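Local coordinates for DNA-binding protein reb1 (Schizosaccharomyces pombe, PDB 5EYB) that binds specific sites in ribosomal DNA and upstream of many RNA polymerase II genes, and helps terminate transcription by RNA polymerase I, at residues Gly97-Gln102 with Ser150-Lys155; Asn144-Leu149 with Ser156-Val161. All coordinates share one frame; numbering follows the deposited sequence.

In the fold
Both contacts lie in one Myb-associated domain of reb1, a helix-turn-helix relative placed ahead of the Myb-type repeats, and their centres are about 7 Å apart. Along the chain the order is 97-102, 144-149, 150-155 and 156-161, so the last three ranges run without a break from the end of helix 136-147, through the turn, into helix 154-164. Contact 1 fastens the turn just ahead of that helix to the loop leading into helix 101-116; contact 2 packs the helix against its predecessor. They touch at several points, among them the stack of Phe99 on His160. Together they probably hold helix 154-164 in place, whose residues reach phosphates of both DNA strands and the edges of bases.

Contact 1: Gly97-Gln102 with Ser150-Lys155; sequences GDFGVQ and SHRDAK. With nucleotides of chain C; nucleotides of chain B.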
loop_
_atom_site.group_PDB
_atom_site.type_symbol
_atom_site.label_atom_id
_atom_site.label_comp_id
_atom_site.label_asym_id
_atom_site.label_seq_id
_atom_site.Cartn_x
_atom_site.Cartn_y
_atom_site.Cartn_z
ATOM N N GLY A 97 -11.142 -3.236 -11.235
ATOM C CA GLY A 97 -10.631 -3.014 -9.896
ATOM C C GLY A 97 -11.522 -3.621 -8.833
ATOM O O GLY A 97 -12.197 -4.619 -9.079
ATOM N N ASP A 98 -11.530 -3.003 -7.655
ATOM C CA ASP A 98 -12.269 -3.521 -6.509
ATOM C C ASP A 98 -13.738 -3.769 -6.827
ATOM O O ASP A 98 -14.351 -3.047 -7.613
ATOM C CB ASP A 98 -12.148 -2.564 -5.320
ATOM C CG ASP A 98 -10.770 -2.601 -4.677
ATOM O OD1 ASP A 98 -10.039 -3.589 -4.892
ATOM O OD2 ASP A 98 -10.418 -1.648 -3.951
ATOM N N PHE A 99 -14.286 -4.812 -6.216
ATOM C CA PHE A 99 -15.669 -5.207 -6.433
ATOM C C PHE A 99 -16.618 -4.407 -5.558
ATOM O O PHE A 99 -16.392 -4.256 -4.361
ATOM C CB PHE A 99 -15.841 -6.699 -6.163
ATOM C CG PHE A 99 -15.464 -7.571 -7.323
ATOM C CD1 PHE A 99 -14.168 -7.587 -7.803
ATOM C CD2 PHE A 99 -16.407 -8.383 -7.927
ATOM C CE1 PHE A 99 -13.821 -8.393 -8.874
ATOM C CE2 PHE A 99 -16.065 -9.192 -8.995
ATOM C CZ PHE A 99 -14.772 -9.196 -9.467
ATOM N N GLY A 100 -17.683 -3.897 -6.165
ATOM C CA GLY A 100 -18.689 -3.148 -5.438
ATOM C C GLY A 100 -19.507 -4.046 -4.534
ATOM O O GLY A 100 -19.599 -5.253 -4.760
ATOM N N VAL A 101 -20.109 -3.449 -3.512
ATOM C CA VAL A 101 -20.871 -4.191 -2.514
ATOM C C VAL A 101 -22.046 -4.960 -3.120
ATOM O O VAL A 101 -22.470 -5.981 -2.580
ATOM C CB VAL A 101 -21.398 -3.247 -1.413
ATOM C CG1 VAL A 101 -20.238 -2.580 -0.691
ATOM C CG2 VAL A 101 -22.335 -2.201 -2.004
ATOM N N GLN A 102 -22.566 -4.474 -4.242
ATOM C CA GLN A 102 -23.685 -5.136 -4.901
ATOM C C GLN A 102 -23.193 -6.305 -5.744
ATOM O O GLN A 102 -23.907 -7.285 -5.940
ATOM C CB GLN A 102 -24.469 -4.148 -5.770
ATOM C CG GLN A 102 -25.776 -4.706 -6.318
ATOM C CD GLN A 102 -26.797 -4.982 -5.228
ATOM O OE1 GLN A 102 -26.745 -4.392 -4.148
ATOM N NE2 GLN A 102 -27.731 -5.884 -5.507
ATOM N N SER A 150 -22.308 -8.704 -16.431
ATOM C CA SER A 150 -21.858 -8.577 -17.814
ATOM C C SER A 150 -20.981 -7.352 -18.029
ATOM O O SER A 150 -20.247 -7.271 -19.015
ATOM C CB SER A 150 -23.062 -8.532 -18.752
ATOM O OG SER A 150 -24.032 -7.616 -18.277
ATOM N N HIS A 151 -21.062 -6.406 -17.102
ATOM C CA HIS A 151 -20.302 -5.166 -17.191
ATOM C C HIS A 151 -18.815 -5.402 -16.942
ATOM O O HIS A 151 -17.959 -4.772 -17.557
ATOM C CB HIS A 151 -20.846 -4.149 -16.192
ATOM C CG HIS A 151 -20.860 -4.648 -14.782
ATOM N ND1 HIS A 151 -21.922 -5.349 -14.251
ATOM C CD2 HIS A 151 -19.937 -4.559 -13.795
ATOM C CE1 HIS A 151 -21.655 -5.664 -12.997
ATOM N NE2 HIS A 151 -20.456 -5.196 -12.696
ATOM N N ARG A 152 -18.512 -6.314 -16.031
ATOM C CA ARG A 152 -17.131 -6.608 -15.688
ATOM C C ARG A 152 -16.612 -7.789 -16.499
ATOM O O ARG A 152 -17.360 -8.728 -16.782
ATOM C CB ARG A 152 -17.006 -6.893 -14.195
ATOM C CG ARG A 152 -15.579 -7.047 -13.708
ATOM C CD ARG A 152 -15.551 -7.494 -12.264
ATOM N NE ARG A 152 -15.994 -6.448 -11.349
ATOM C CZ ARG A 152 -15.172 -5.616 -10.716
ATOM N NH1 ARG A 152 -13.863 -5.714 -10.897
ATOM N NH2 ARG A 152 -15.657 -4.689 -9.901
ATOM N N ASP A 153 -15.337 -7.725 -16.878
ATOM C CA ASP A 153 -14.682 -8.805 -17.611
ATOM C C ASP A 153 -14.817 -10.125 -16.862
ATOM O O ASP A 153 -14.685 -10.174 -15.640
ATOM C CB ASP A 153 -13.205 -8.482 -17.847
ATOM C CG ASP A 153 -12.455 -9.630 -18.492
ATOM O OD1 ASP A 153 -13.045 -10.311 -19.355
ATOM O OD2 ASP A 153 -11.282 -9.858 -18.132
ATOM N N ALA A 154 -15.089 -11.192 -17.606
ATOM C CA ALA A 154 -15.373 -12.491 -17.010
ATOM C C ALA A 154 -14.165 -13.060 -16.269
ATOM O O ALA A 154 -14.324 -13.848 -15.343
ATOM C CB ALA A 154 -15.845 -13.464 -18.076
ATOM N N LYS A 155 -12.966 -12.652 -16.677
ATOM C CA LYS A 155 -11.736 -13.134 -16.055
ATOM C C LYS A 155 -11.538 -12.513 -14.676
ATOM O O LYS A 155 -10.985 -13.143 -13.770
ATOM C CB LYS A 155 -10.532 -12.833 -16.946
ATOM C CG LYS A 155 -9.299 -13.650 -16.607
ATOM C CD LYS A 155 -9.577 -15.139 -16.756
ATOM C CE LYS A 155 -8.317 -15.976 -16.584
ATOM N NZ LYS A 155 -8.567 -17.416 -16.884
ATOM P P DC C 16 -10.297 -8.973 -5.594
ATOM O OP1 DC C 16 -11.735 -8.654 -5.706
ATOM O OP2 DC C 16 -9.848 -10.383 -5.617
ATOM O "O5'" DC C 16 -9.523 -8.218 -6.763
ATOM C "C5'" DC C 16 -9.584 -6.815 -6.856
ATOM C "C4'" DC C 16 -8.720 -6.339 -7.999
ATOM O "O4'" DC C 16 -7.325 -6.574 -7.672
ATOM C "C3'" DC C 16 -8.977 -7.061 -9.329
ATOM O "O3'" DC C 16 -9.080 -6.136 -10.388
ATOM C "C2'" DC C 16 -7.754 -7.949 -9.497
ATOM C "C1'" DC C 16 -6.685 -7.144 -8.786
ATOM N N1 DC C 16 -5.566 -7.982 -8.316
ATOM C C2 DC C 16 -4.292 -7.794 -8.852
ATOM O O2 DC C 16 -4.119 -6.907 -9.692
ATOM N N3 DC C 16 -3.279 -8.586 -8.424
ATOM C C4 DC C 16 -3.512 -9.533 -7.512
ATOM N N4 DC C 16 -2.484 -10.291 -7.117
ATOM C C5 DC C 16 -4.809 -9.744 -6.967
ATOM C C6 DC C 16 -5.799 -8.960 -7.402
ATOM P P DG B 8 -10.147 -24.272 -13.704
ATOM O OP1 DG B 8 -10.304 -25.661 -13.222
ATOM O OP2 DG B 8 -10.662 -23.148 -12.893
ATOM O "O5'" DG B 8 -8.597 -24.006 -13.978
ATOM C "C5'" DG B 8 -7.881 -24.883 -14.826
ATOM C "C4'" DG B 8 -6.380 -24.731 -14.642
ATOM O "O4'" DG B 8 -5.857 -23.776 -15.600
ATOM C "C3'" DG B 8 -5.920 -24.256 -13.268
ATOM O "O3'" DG B 8 -4.723 -24.944 -12.921
ATOM C "C2'" DG B 8 -5.679 -22.759 -13.480
ATOM C "C1'" DG B 8 -5.206 -22.714 -14.930
ATOM N N9 DG B 8 -5.551 -21.478 -15.630
ATOM C C8 DG B 8 -6.779 -20.863 -15.665
ATOM N N7 DG B 8 -6.799 -19.783 -16.394
ATOM C C5 DG B 8 -5.502 -19.678 -16.884
ATOM C C6 DG B 8 -4.924 -18.704 -17.735
ATOM O O6 DG B 8 -5.459 -17.710 -18.241
ATOM N N1 DG B 8 -3.584 -18.971 -17.987
ATOM C C2 DG B 8 -2.888 -20.041 -17.481
ATOM N N2 DG B 8 -1.599 -20.127 -17.839
ATOM N N3 DG B 8 -3.416 -20.962 -16.683
ATOM C C4 DG B 8 -4.724 -20.717 -16.428
ATOM P P DT C 17 -9.380 -6.654 -11.877
ATOM O OP1 DT C 17 -10.244 -5.648 -12.530
ATOM O OP2 DT C 17 -9.817 -8.069 -11.832
ATOM O "O5'" DT C 17 -7.951 -6.611 -12.575
ATOM C "C5'" DT C 17 -7.231 -5.400 -12.630
ATOM C "C4'" DT C 17 -6.057 -5.523 -13.579
ATOM O "O4'" DT C 17 -5.060 -6.415 -13.011
ATOM C "C3'" DT C 17 -6.393 -6.088 -14.960
ATOM O "O3'" DT C 17 -5.628 -5.405 -15.936
ATOM C "C2'" DT C 17 -5.973 -7.553 -14.843
ATOM C "C1'" DT C 17 -4.759 -7.442 -13.932
ATOM N N1 DT C 17 -4.457 -8.685 -13.161
ATOM C C2 DT C 17 -3.221 -9.280 -13.299
ATOM O O2 DT C 17 -2.347 -8.852 -14.034
ATOM N N3 DT C 17 -3.040 -10.401 -12.539
ATOM C C4 DT C 17 -3.948 -10.980 -11.671
ATOM O O4 DT C 17 -3.688 -11.993 -11.030
ATOM C C5 DT C 17 -5.222 -10.312 -11.570
ATOM C C7 DT C 17 -6.284 -10.855 -10.659
ATOM C C6 DT C 17 -5.414 -9.205 -12.310
#
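Arg152 NH1 donates a 2.7 Å hydrogen bond to Gly97 O, and the neighbouring NH2 reaches Asp98 O at 3.1 Å, approaching from above that carbonyl's plane. The arginine lies in the turn between helices 136-147 and 154-164, an arrangement consistent with the helix-turn-helix family of the Myb-associated domain, and these two bonds tie the turn to the loop that carries Gly97 and Asp98. Its guanidinium also lies flat on the ring of Phe99, a cation-pi stack with CZ 3.6 Å from the ring centroid and planes 14° apart. The chain leaves its backbone extended, CG anti to N (chi1 -173°), then bends at chi3, which brings CD and NE under the CZ and CE2 rim of the phenyl ring. Glu103 forms a salt bridge with NH2. A leucine here would probably leave the two carbonyls without these donors, Glu103 without its salt-bridge partner and Phe99 without the cation on one face. The loop thus held meets the DNA backbone: Gly97 N bonds to OP1 of DT17 of chain C at 2.9 Å. Beyond the turn, Lys155, bent at chi2, reaches the major-groove edge of DG8 of chain B, its NZ 3.0 Å from N7 and, weakly, 3.4 Å from O6.

Contact 2: Asn144-Leu149 with Ser156-Val161; sequences NLYKKL and SIYHHV. With nucleotides of chain B; nucleotides of chain C.
Ile157 puts its branches among three side chains of the preceding helix and its end. Its CD1 meets Leu149 CB at 3.6 Å and, more loosely, the CD1 side of the Tyr146 ring, while CG2 faces Leu145 CD2 at 3.8 Å. With CG2 anti to the backbone N and CG1 beside it (chi1 -49°), the two arms of the isoleucine diverge, one to each leucine. Leu145 CD2 is shared: one turn further on, Val161 CG2 touches it too. Ile157 backs the Tyr146 ring, which passes alongside it until its OH lies 3.4 Å from Tyr158 CB and gives a 3.0 Å hydrogen bond to OP1 of DG7 of chain B. The Tyr158 ring leads away from 144-149 and packs edge-to-face with Tyr142 of helix 136-147; its OH bonds to OP2 of DG8 of chain B at 2.8 Å, the phosphate oxygen lying in the plane of the ring. Ser156 OG holds OP2 of DT17 of the other strand, chain C, at 2.7 Å, and His159 CD2 lies 3.5 Å from the methyl C7 of that thymine, consistent with a recognition helix in the major groove. Helix 154-164 thus rests on helix 136-147, while helix 101-116 completes the three-helix packing by meeting Leu145, Leu149 and His160.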
loop_
_atom_site.group_PDB
_atom_site.type_symbol
_atom_site.label_atom_id
_atom_site.label_comp_id
_atom_site.label_asym_id
_atom_site.label_seq_id
_atom_site.Cartn_x
_atom_site.Cartn_y
_atom_site.Cartn_z
ATOM N N ASN A 144 -22.967 -18.674 -15.898
ATOM C CA ASN A 144 -24.160 -17.943 -15.497
ATOM C C ASN A 144 -23.821 -16.715 -14.670
ATOM O O ASN A 144 -24.456 -15.668 -14.802
ATOM C CB ASN A 144 -25.109 -18.856 -14.720
ATOM C CG ASN A 144 -26.021 -19.652 -15.631
ATOM O OD1 ASN A 144 -27.199 -19.328 -15.785
ATOM N ND2 ASN A 144 -25.477 -20.693 -16.253
ATOM N N LEU A 145 -22.810 -16.850 -13.822
ATOM C CA LEU A 145 -22.348 -15.741 -13.002
ATOM C C LEU A 145 -21.845 -14.590 -13.866
ATOM O O LEU A 145 -22.076 -13.426 -13.549
ATOM C CB LEU A 145 -21.246 -16.205 -12.050
ATOM C CG LEU A 145 -20.740 -15.167 -11.048
ATOM C CD1 LEU A 145 -21.889 -14.632 -10.213
ATOM C CD2 LEU A 145 -19.667 -15.770 -10.159
ATOM N N TYR A 146 -21.161 -14.918 -14.958
ATOM C CA TYR A 146 -20.632 -13.898 -15.858
ATOM C C TYR A 146 -21.756 -13.081 -16.483
ATOM O O TYR A 146 -21.606 -11.883 -16.721
ATOM C CB TYR A 146 -19.782 -14.526 -16.964
ATOM C CG TYR A 146 -18.591 -15.319 -16.477
ATOM C CD1 TYR A 146 -17.953 -15.001 -15.283
ATOM C CD2 TYR A 146 -18.107 -16.393 -17.213
ATOM C CE1 TYR A 146 -16.867 -15.730 -14.841
ATOM C CE2 TYR A 146 -17.025 -17.125 -16.779
ATOM C CZ TYR A 146 -16.407 -16.792 -15.593
ATOM O OH TYR A 146 -15.328 -17.527 -15.162
ATOM N N LYS A 147 -22.881 -13.734 -16.754
ATOM C CA LYS A 147 -24.003 -13.072 -17.409
ATOM C C LYS A 147 -24.663 -12.057 -16.480
ATOM O O LYS A 147 -25.184 -11.038 -16.932
ATOM C CB LYS A 147 -25.033 -14.099 -17.887
ATOM N N LYS A 148 -24.630 -12.333 -15.181
ATOM C CA LYS A 148 -25.260 -11.453 -14.204
ATOM C C LYS A 148 -24.322 -10.321 -13.780
ATOM O O LYS A 148 -24.705 -9.434 -13.015
ATOM C CB LYS A 148 -25.717 -12.255 -12.985
ATOM C CG LYS A 148 -26.705 -13.361 -13.324
ATOM C CD LYS A 148 -27.323 -13.967 -12.076
ATOM C CE LYS A 148 -28.261 -15.110 -12.433
ATOM N NZ LYS A 148 -27.543 -16.226 -13.113
ATOM N N LEU A 149 -23.093 -10.365 -14.281
ATOM C CA LEU A 149 -22.133 -9.285 -14.089
ATOM C C LEU A 149 -21.476 -8.971 -15.425
ATOM O O LEU A 149 -20.246 -8.974 -15.539
ATOM C CB LEU A 149 -21.075 -9.660 -13.048
ATOM C CG LEU A 149 -21.509 -9.829 -11.590
ATOM C CD1 LEU A 149 -20.345 -10.330 -10.749
ATOM C CD2 LEU A 149 -22.048 -8.523 -11.031
ATOM N N SER A 156 -11.984 -11.270 -14.530
ATOM C CA SER A 156 -11.925 -10.572 -13.254
ATOM C C SER A 156 -12.785 -11.286 -12.223
ATOM O O SER A 156 -12.377 -11.479 -11.072
ATOM C CB SER A 156 -12.386 -9.121 -13.415
ATOM O OG SER A 156 -12.511 -8.477 -12.159
ATOM N N ILE A 157 -13.981 -11.673 -12.650
ATOM C CA ILE A 157 -14.920 -12.389 -11.800
ATOM C C ILE A 157 -14.373 -13.766 -11.429
ATOM O O ILE A 157 -14.518 -14.216 -10.293
ATOM C CB ILE A 157 -16.287 -12.540 -12.494
ATOM C CG1 ILE A 157 -16.749 -11.187 -13.045
ATOM C CG2 ILE A 157 -17.320 -13.125 -11.542
ATOM C CD1 ILE A 157 -17.991 -11.264 -13.901
ATOM N N TYR A 158 -13.739 -14.422 -12.396
ATOM C CA TYR A 158 -13.139 -15.732 -12.185
ATOM C C TYR A 158 -12.043 -15.694 -11.113
ATOM O O TYR A 158 -12.006 -16.554 -10.230
ATOM C CB TYR A 158 -12.582 -16.266 -13.506
ATOM C CG TYR A 158 -11.679 -17.479 -13.371
ATOM C CD1 TYR A 158 -12.211 -18.757 -13.241
ATOM C CD2 TYR A 158 -10.295 -17.345 -13.396
ATOM C CE1 TYR A 158 -11.393 -19.858 -13.126
ATOM C CE2 TYR A 158 -9.471 -18.440 -13.283
ATOM C CZ TYR A 158 -10.021 -19.696 -13.151
ATOM O OH TYR A 158 -9.193 -20.790 -13.034
ATOM N N HIS A 159 -11.159 -14.700 -11.186
ATOM C CA HIS A 159 -10.093 -14.551 -10.192
ATOM C C HIS A 159 -10.659 -14.219 -8.822
ATOM O O HIS A 159 -10.208 -14.746 -7.805
ATOM C CB HIS A 159 -9.102 -13.464 -10.606
ATOM C CG HIS A 159 -8.160 -13.878 -11.692
ATOM N ND1 HIS A 159 -7.562 -15.119 -11.728
ATOM C CD2 HIS A 159 -7.709 -13.210 -12.781
ATOM C CE1 HIS A 159 -6.784 -15.199 -12.794
ATOM N NE2 HIS A 159 -6.855 -14.053 -13.449
ATOM N N HIS A 160 -11.650 -13.334 -8.809
ATOM C CA HIS A 160 -12.284 -12.893 -7.575
ATOM C C HIS A 160 -12.880 -14.056 -6.793
ATOM O O HIS A 160 -12.626 -14.202 -5.599
ATOM C CB HIS A 160 -13.374 -11.871 -7.883
ATOM C CG HIS A 160 -14.124 -11.412 -6.675
ATOM N ND1 HIS A 160 -13.729 -10.326 -5.922
ATOM C CD2 HIS A 160 -15.234 -11.901 -6.074
ATOM C CE1 HIS A 160 -14.571 -10.160 -4.917
ATOM N NE2 HIS A 160 -15.492 -11.105 -4.986
ATOM N N VAL A 161 -13.671 -14.877 -7.478
ATOM C CA VAL A 161 -14.345 -16.006 -6.854
ATOM C C VAL A 161 -13.348 -16.974 -6.221
ATOM O O VAL A 161 -13.536 -17.420 -5.087
ATOM C CB VAL A 161 -15.222 -16.768 -7.872
ATOM C CG1 VAL A 161 -15.718 -18.080 -7.282
ATOM C CG2 VAL A 161 -16.392 -15.901 -8.317
ATOM P P DG B 7 -14.124 -19.922 -17.410
ATOM O OP1 DG B 7 -15.431 -20.037 -16.730
ATOM O OP2 DG B 7 -13.418 -18.624 -17.412
ATOM O "O5'" DG B 7 -13.128 -21.009 -16.792
ATOM C "C5'" DG B 7 -13.373 -22.394 -17.008
ATOM C "C4'" DG B 7 -12.079 -23.183 -16.959
ATOM O "O4'" DG B 7 -11.250 -22.805 -18.084
ATOM C "C3'" DG B 7 -11.236 -22.963 -15.698
ATOM O "O3'" DG B 7 -10.814 -24.207 -15.165
ATOM C "C2'" DG B 7 -10.052 -22.134 -16.182
ATOM C "C1'" DG B 7 -9.942 -22.530 -17.648
ATOM N N9 DG B 7 -9.405 -21.455 -18.470
ATOM C C8 DG B 7 -10.048 -20.295 -18.836
ATOM N N7 DG B 7 -9.310 -19.499 -19.557
ATOM C C5 DG B 7 -8.097 -20.167 -19.668
ATOM C C6 DG B 7 -6.909 -19.794 -20.338
ATOM O O6 DG B 7 -6.684 -18.760 -20.985
ATOM N N1 DG B 7 -5.913 -20.762 -20.203
ATOM C C2 DG B 7 -6.053 -21.940 -19.509
ATOM N N2 DG B 7 -4.982 -22.748 -19.491
ATOM N N3 DG B 7 -7.163 -22.303 -18.878
ATOM C C4 DG B 7 -8.140 -21.371 -19.001
ATOM P P DT C 17 -9.380 -6.654 -11.877
ATOM O OP1 DT C 17 -10.244 -5.648 -12.530
ATOM O OP2 DT C 17 -9.817 -8.069 -11.832
ATOM O "O5'" DT C 17 -7.951 -6.611 -12.575
ATOM C "C5'" DT C 17 -7.231 -5.400 -12.630
ATOM C "C4'" DT C 17 -6.057 -5.523 -13.579
ATOM O "O4'" DT C 17 -5.060 -6.415 -13.011
ATOM C "C3'" DT C 17 -6.393 -6.088 -14.960
ATOM O "O3'" DT C 17 -5.628 -5.405 -15.936
ATOM C "C2'" DT C 17 -5.973 -7.553 -14.843
ATOM C "C1'" DT C 17 -4.759 -7.442 -13.932
ATOM N N1 DT C 17 -4.457 -8.685 -13.161
ATOM C C2 DT C 17 -3.221 -9.280 -13.299
ATOM O O2 DT C 17 -2.347 -8.852 -14.034
ATOM N N3 DT C 17 -3.040 -10.401 -12.539
ATOM C C4 DT C 17 -3.948 -10.980 -11.671
ATOM O O4 DT C 17 -3.688 -11.993 -11.030
ATOM C C5 DT C 17 -5.222 -10.312 -11.570
ATOM C C7 DT C 17 -6.284 -10.855 -10.659
ATOM C C6 DT C 17 -5.414 -9.205 -12.310
ATOM P P DG B 8 -10.147 -24.272 -13.704
ATOM O OP1 DG B 8 -10.304 -25.661 -13.222
ATOM O OP2 DG B 8 -10.662 -23.148 -12.893
ATOM O "O5'" DG B 8 -8.597 -24.006 -13.978
ATOM C "C5'" DG B 8 -7.881 -24.883 -14.826
ATOM C "C4'" DG B 8 -6.380 -24.731 -14.642
ATOM O "O4'" DG B 8 -5.857 -23.776 -15.600
ATOM C "C3'" DG B 8 -5.920 -24.256 -13.268
ATOM O "O3'" DG B 8 -4.723 -24.944 -12.921
ATOM C "C2'" DG B 8 -5.679 -22.759 -13.480
ATOM C "C1'" DG B 8 -5.206 -22.714 -14.930
ATOM N N9 DG B 8 -5.551 -21.478 -15.630
ATOM C C8 DG B 8 -6.779 -20.863 -15.665
ATOM N N7 DG B 8 -6.799 -19.783 -16.394
ATOM C C5 DG B 8 -5.502 -19.678 -16.884
ATOM C C6 DG B 8 -4.924 -18.704 -17.735
ATOM O O6 DG B 8 -5.459 -17.710 -18.241
ATOM N N1 DG B 8 -3.584 -18.971 -17.987
ATOM C C2 DG B 8 -2.888 -20.041 -17.481
ATOM N N2 DG B 8 -1.599 -20.127 -17.839
ATOM N N3 DG B 8 -3.416 -20.962 -16.683
ATOM C C4 DG B 8 -4.724 -20.717 -16.428
#